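Local coordinates for protein oxidoreductase, short-chain dehydrogenase/reductase family (Aeromonas hydrophila subsp. hydrophila, PDB 3L6E) that probably works as an NAD(P)-dependent short-chain dehydrogenase/reductase, perhaps reducing 3-dehydrosphinganine in sphingolipid metabolism, at residues R121-R126 / S169-V174; L134-Q139 / Y177-R182. All coordinates share one frame; numbering follows the deposited sequence.

Contact 1 (R121-R126 / S169-V174); sequences RLIGER and SPLRLV. Unlike the reference sequence in segment 121-126: Glu125 (reference Asp), Arg126 (reference Lys).
Leu171 reaches across to Ile123 and Gly124 with its two methyl branches divided between them. Leu171 CD1 lies 4.0 Å from Ile123 CD1, the two side chains crossing at about a right angle, while Leu171 CD2 rests 3.9 Å from Gly124 CA. With Leu171 CG anti to the backbone N (chi1 179°), the branch point is carried toward 121-126, and chi2 (53°) sets the two methyls on it. On the other side Ile123 CG1 sits between its own N and carbonyl carbon (chi1 59°), and CD1 extends from there to the leucine. Beside this apolar pair, the Pro170 ring meets backbone carbonyls. Pro170 CG is 3.2 Å from Glu125 O and 3.4 Å from Gly124 O, so one ring corner is approached by two consecutive oxygens. Gly124 O also comes within 3.2 Å of Ser169 OG. The side chains of Glu125 and Arg126 set out away from 169-174, so these residues contribute main chain. Further out, Leu122 packs on Phe68 and Val72 of helix 61-75, and backbone bonds from Arg172 to Gly128 and Leu130 fix strand 171-181 beside strand 128-137. The contact thus seats the chain at the C-terminal end of helix 98-123 against the start of strand 171-181. With 239 Å² buried and no clear hydrogen bond across it, its cohesion appears to rest mainly on van der Waals packing.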
loop_
_atom_site.group_PDB
_atom_site.type_symbol
_atom_site.label_atom_id
_atom_site.label_comp_id
_atom_site.label_asym_id
_atom_site.label_seq_id
_atom_site.Cartn_x
_atom_site.Cartn_y
_atom_site.Cartn_z
ATOM N N ARG A 121 16.355 -13.560 -14.392
ATOM C CA ARG A 121 17.621 -13.827 -15.051
ATOM C C ARG A 121 18.657 -12.730 -14.757
ATOM O O ARG A 121 19.781 -13.027 -14.319
ATOM C CB ARG A 121 17.382 -13.991 -16.555
ATOM C CG ARG A 121 18.650 -14.017 -17.395
ATOM C CD ARG A 121 18.300 -13.972 -18.880
ATOM N NE ARG A 121 18.400 -12.615 -19.433
ATOM C CZ ARG A 121 19.548 -11.998 -19.721
ATOM N NH1 ARG A 121 20.723 -12.597 -19.501
ATOM N NH2 ARG A 121 19.525 -10.770 -20.232
ATOM N N LEU A 122 18.264 -11.470 -14.972
ATOM C CA LEU A 122 19.182 -10.330 -14.840
ATOM C C LEU A 122 19.612 -10.011 -13.409
ATOM O O LEU A 122 20.802 -9.812 -13.140
ATOM C CB LEU A 122 18.578 -9.071 -15.465
ATOM C CG LEU A 122 18.945 -8.800 -16.919
ATOM C CD1 LEU A 122 18.129 -7.604 -17.416
ATOM C CD2 LEU A 122 20.458 -8.561 -17.083
ATOM N N ILE A 123 18.646 -9.946 -12.497
ATOM C CA ILE A 123 18.922 -9.478 -11.144
ATOM C C ILE A 123 18.414 -10.411 -10.033
ATOM O O ILE A 123 18.322 -10.016 -8.872
ATOM C CB ILE A 123 18.464 -7.995 -10.930
ATOM C CG1 ILE A 123 16.955 -7.819 -11.190
ATOM C CG2 ILE A 123 19.261 -7.055 -11.822
ATOM C CD1 ILE A 123 16.378 -6.468 -10.652
ATOM N N GLY A 124 18.112 -11.654 -10.387
ATOM C CA GLY A 124 17.667 -12.642 -9.395
ATOM C C GLY A 124 18.703 -12.929 -8.316
ATOM O O GLY A 124 18.362 -13.119 -7.155
ATOM N N GLU A 125 19.974 -12.941 -8.686
ATOM C CA GLU A 125 21.026 -13.194 -7.697
ATOM C C GLU A 125 21.519 -11.931 -7.003
ATOM O O GLU A 125 21.808 -11.946 -5.814
ATOM C CB GLU A 125 22.184 -13.977 -8.312
ATOM C CG GLU A 125 21.752 -15.360 -8.786
ATOM C CD GLU A 125 22.821 -16.411 -8.603
ATOM O OE1 GLU A 125 23.391 -16.502 -7.488
ATOM O OE2 GLU A 125 23.083 -17.161 -9.572
ATOM N N ARG A 126 21.588 -10.834 -7.749
ATOM C CA ARG A 126 22.078 -9.567 -7.223
ATOM C C ARG A 126 21.069 -8.899 -6.284
ATOM O O ARG A 126 21.446 -8.213 -5.329
ATOM C CB ARG A 126 22.432 -8.648 -8.381
ATOM C CG ARG A 126 23.101 -7.365 -7.974
ATOM C CD ARG A 126 23.464 -6.574 -9.196
ATOM N NE ARG A 126 23.500 -5.150 -8.899
ATOM C CZ ARG A 126 22.472 -4.332 -9.069
ATOM N NH1 ARG A 126 21.321 -4.792 -9.546
ATOM N NH2 ARG A 126 22.594 -3.048 -8.762
ATOM N N SER A 169 15.135 -15.143 -1.840
ATOM C CA SER A 169 15.978 -14.649 -2.923
ATOM C C SER A 169 15.975 -13.129 -2.849
ATOM O O SER A 169 14.934 -12.525 -2.590
ATOM C CB SER A 169 15.462 -15.147 -4.279
ATOM O OG SER A 169 16.003 -14.417 -5.367
ATOM N N PRO A 170 17.143 -12.500 -3.072
ATOM C CA PRO A 170 17.244 -11.049 -2.900
ATOM C C PRO A 170 16.319 -10.237 -3.816
ATOM O O PRO A 170 16.221 -9.018 -3.669
ATOM C CB PRO A 170 18.718 -10.759 -3.209
ATOM C CG PRO A 170 19.182 -11.937 -4.020
ATOM C CD PRO A 170 18.429 -13.101 -3.477
ATOM N N LEU A 171 15.643 -10.898 -4.747
ATOM C CA LEU A 171 14.736 -10.179 -5.641
ATOM C C LEU A 171 13.343 -10.088 -5.015
ATOM O O LEU A 171 12.755 -11.104 -4.636
ATOM C CB LEU A 171 14.714 -10.831 -7.026
ATOM C CG LEU A 171 13.818 -10.296 -8.150
ATOM C CD1 LEU A 171 14.017 -8.809 -8.395
ATOM C CD2 LEU A 171 14.101 -11.088 -9.416
ATOM N N ARG A 172 12.840 -8.866 -4.880
ATOM C CA ARG A 172 11.569 -8.618 -4.189
ATOM C C ARG A 172 10.452 -8.382 -5.195
ATOM O O ARG A 172 10.641 -7.627 -6.133
ATOM C CB ARG A 172 11.695 -7.391 -3.275
ATOM C CG ARG A 172 12.461 -7.640 -1.991
ATOM C CD ARG A 172 12.969 -6.347 -1.342
ATOM N NE ARG A 172 13.957 -6.654 -0.300
ATOM C CZ ARG A 172 14.730 -5.760 0.318
ATOM N NH1 ARG A 172 14.656 -4.466 0.017
ATOM N NH2 ARG A 172 15.586 -6.160 1.251
ATOM N N LEU A 173 9.296 -9.019 -4.999
ATOM C CA LEU A 173 8.138 -8.757 -5.854
ATOM C C LEU A 173 7.143 -7.864 -5.142
ATOM O O LEU A 173 6.725 -8.143 -4.015
ATOM C CB LEU A 173 7.500 -10.046 -6.437
ATOM C CG LEU A 173 8.087 -10.493 -7.795
ATOM C CD1 LEU A 173 9.600 -10.699 -7.677
ATOM C CD2 LEU A 173 7.425 -11.769 -8.400
ATOM N N VAL A 174 6.827 -6.757 -5.816
ATOM C CA VAL A 174 5.888 -5.743 -5.346
ATOM C C VAL A 174 4.761 -5.619 -6.379
ATOM O O VAL A 174 5.008 -5.432 -7.576
ATOM C CB VAL A 174 6.573 -4.371 -5.118
ATOM C CG1 VAL A 174 5.549 -3.320 -4.652
ATOM C CG2 VAL A 174 7.742 -4.488 -4.068
#

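Contact 2 (L134-Q139 / Y177-R182); sequences LSSAAQ and YPSGIR
The side chains of Leu134 and Tyr177 run alongside each other in the same direction, and Leu134 CD2 comes 3.7 Å from Tyr177 CE2, meeting the ring obliquely. Both hold CG anti to the carbonyl carbon (chi1 -63° for Leu134, -56° for Tyr177), so each CG leaves its backbone in the same way, consistent with the shared direction. Tyr177 also stacks with Phe223. Ser136 and Ser179 project to the same face of the sheet, Ser136 CB 3.5 Å from Ser179 OG, while Ser136 OG is hydrogen-bonded to Lys152 NZ. Water 1 donates to Leu134 O and has a weak bond to Ser179 OG. Strands 128-137 and 171-181, which carry the two segments, are parallel neighbours in a right-handed beta-alpha-beta unit of the Rossmann fold, with helix 145-165 as the crossover; its Tyr148 and Lys152 match the YxxxK signature of short-chain dehydrogenases. Ser136 N donates to Pro178 O at 3.0 Å, and Ser136 O accepts from Gly180 N at 2.7 Å, with a weak bond from Ile181 N. Gly180 has a positive phi (117°), backbone geometry in which a CB would lie against Ser179 O, as suits a glycine. Past it, Ala138 N donates almost straight to Ile181 O at 2.7 Å, and Ala138 CB sits 3.5 Å from Ile181 O.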
loop_
_atom_site.group_PDB
_atom_site.type_symbol
_atom_site.label_atom_id
_atom_site.label_comp_id
_atom_site.label_asym_id
_atom_site.label_seq_id
_atom_site.Cartn_x
_atom_site.Cartn_y
_atom_site.Cartn_z
ATOM N N LEU A 134 -0.922 -3.740 -11.920
ATOM C CA LEU A 134 -2.139 -4.376 -12.382
ATOM C C LEU A 134 -3.266 -3.312 -12.393
ATOM O O LEU A 134 -4.152 -3.303 -11.547
ATOM C CB LEU A 134 -2.456 -5.607 -11.514
ATOM C CG LEU A 134 -1.451 -6.785 -11.510
ATOM C CD1 LEU A 134 -0.147 -6.480 -10.748
ATOM C CD2 LEU A 134 -2.096 -8.007 -10.900
ATOM N N SER A 135 -3.198 -2.389 -13.350
ATOM C CA SER A 135 -4.093 -1.221 -13.355
ATOM C C SER A 135 -5.525 -1.567 -13.770
ATOM O O SER A 135 -5.764 -2.563 -14.463
ATOM C CB SER A 135 -3.522 -0.094 -14.215
ATOM O OG SER A 135 -3.323 -0.518 -15.553
ATOM N N SER A 136 -6.475 -0.751 -13.323
ATOM C CA SER A 136 -7.888 -1.057 -13.496
ATOM C C SER A 136 -8.637 0.166 -14.016
ATOM O O SER A 136 -9.126 0.990 -13.237
ATOM C CB SER A 136 -8.484 -1.547 -12.173
ATOM O OG SER A 136 -9.389 -2.612 -12.380
ATOM N N ALA A 137 -8.714 0.261 -15.343
ATOM C CA ALA A 137 -9.338 1.388 -16.052
ATOM C C ALA A 137 -10.785 1.650 -15.641
ATOM O O ALA A 137 -11.610 0.732 -15.608
ATOM C CB ALA A 137 -9.248 1.169 -17.555
ATOM N N ALA A 138 -11.076 2.911 -15.329
ATOM C CA ALA A 138 -12.420 3.335 -14.933
ATOM C C ALA A 138 -13.458 3.227 -16.064
ATOM O O ALA A 138 -13.487 4.049 -16.986
ATOM C CB ALA A 138 -12.387 4.758 -14.360
ATOM N N GLN A 139 -14.297 2.196 -15.981
ATOM C CA GLN A 139 -15.429 2.024 -16.890
ATOM C C GLN A 139 -16.667 2.711 -16.328
ATOM O O GLN A 139 -16.880 2.722 -15.111
ATOM C CB GLN A 139 -15.722 0.538 -17.127
ATOM C CG GLN A 139 -15.613 0.079 -18.581
ATOM C CD GLN A 139 -14.191 0.096 -19.117
ATOM O OE1 GLN A 139 -13.636 1.156 -19.409
ATOM N NE2 GLN A 139 -13.605 -1.085 -19.271
ATOM N N TYR A 177 -1.782 -1.837 -7.332
ATOM C CA TYR A 177 -3.140 -1.879 -7.862
ATOM C C TYR A 177 -3.849 -0.513 -7.862
ATOM O O TYR A 177 -4.580 -0.191 -6.930
ATOM C CB TYR A 177 -3.964 -2.884 -7.049
ATOM C CG TYR A 177 -3.379 -4.277 -7.006
ATOM C CD1 TYR A 177 -2.282 -4.591 -6.158
ATOM C CD2 TYR A 177 -3.926 -5.292 -7.780
ATOM C CE1 TYR A 177 -1.768 -5.889 -6.104
ATOM C CE2 TYR A 177 -3.430 -6.585 -7.738
ATOM C CZ TYR A 177 -2.356 -6.886 -6.896
ATOM O OH TYR A 177 -1.856 -8.174 -6.891
ATOM N N PRO A 178 -3.591 0.310 -8.868
ATOM C CA PRO A 178 -4.372 1.539 -9.039
ATOM C C PRO A 178 -5.701 1.190 -9.682
ATOM O O PRO A 178 -5.708 0.831 -10.850
ATOM C CB PRO A 178 -3.566 2.341 -10.073
ATOM C CG PRO A 178 -2.372 1.497 -10.441
ATOM C CD PRO A 178 -2.629 0.106 -9.963
ATOM N N SER A 179 -6.797 1.278 -8.937
ATOM C CA SER A 179 -8.136 1.038 -9.486
ATOM C C SER A 179 -8.852 2.341 -9.770
ATOM O O SER A 179 -9.196 3.084 -8.844
ATOM C CB SER A 179 -8.991 0.226 -8.519
ATOM O OG SER A 179 -8.739 -1.154 -8.657
ATOM N N GLY A 180 -9.087 2.614 -11.051
ATOM C CA GLY A 180 -9.901 3.762 -11.445
ATOM C C GLY A 180 -9.140 4.794 -12.249
ATOM O O GLY A 180 -9.407 5.995 -12.145
ATOM N N ILE A 181 -8.195 4.326 -13.055
ATOM C CA ILE A 181 -7.445 5.207 -13.931
ATOM C C ILE A 181 -8.246 5.473 -15.228
ATOM O O ILE A 181 -9.097 4.665 -15.619
ATOM C CB ILE A 181 -6.014 4.653 -14.185
ATOM C CG1 ILE A 181 -5.034 5.790 -14.498
ATOM C CG2 ILE A 181 -6.011 3.556 -15.250
ATOM C CD1 ILE A 181 -4.376 6.399 -13.262
ATOM N N ARG A 182 -7.992 6.609 -15.874
ATOM C CA ARG A 182 -8.809 7.059 -17.020
ATOM C C ARG A 182 -8.450 6.437 -18.377
ATOM O O ARG A 182 -7.320 5.983 -18.576
ATOM C CB ARG A 182 -8.778 8.592 -17.130
ATOM C CG ARG A 182 -7.480 9.254 -16.660
ATOM C CD ARG A 182 -7.466 10.759 -16.942
ATOM N NE ARG A 182 -8.772 11.395 -16.730
ATOM C CZ ARG A 182 -9.101 12.152 -15.683
ATOM N NH1 ARG A 182 -10.322 12.672 -15.609
ATOM N NH2 ARG A 182 -8.222 12.396 -14.715
HETATM O O HOH W 1 -6.252 -2.888 -10.118
#

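In the fold
Contacts 1 and 2 have centres about 27 Å apart, on opposite sides of the chain's centre, and both use strand 171-181: contact 1 at its beginning, contact 2 at its far end. Their segments alternate along the chain, 121-126, 134-139, 169-174, 177-182, so helix 98-123 leads into strand 128-137, and helix 145-165 then crosses back to strand 171-181. Both reach the same parallel sheet, in which strands 128-137 and 171-181 are neighbours. Contact 1 packs the end of helix 98-123 against the N-terminal end of strand 171-181; contact 2 joins the C-terminal ends of the two strands, the side where Rossmann-fold dehydrogenases generally bind the dinucleotide, consistent with a place near the probable active site.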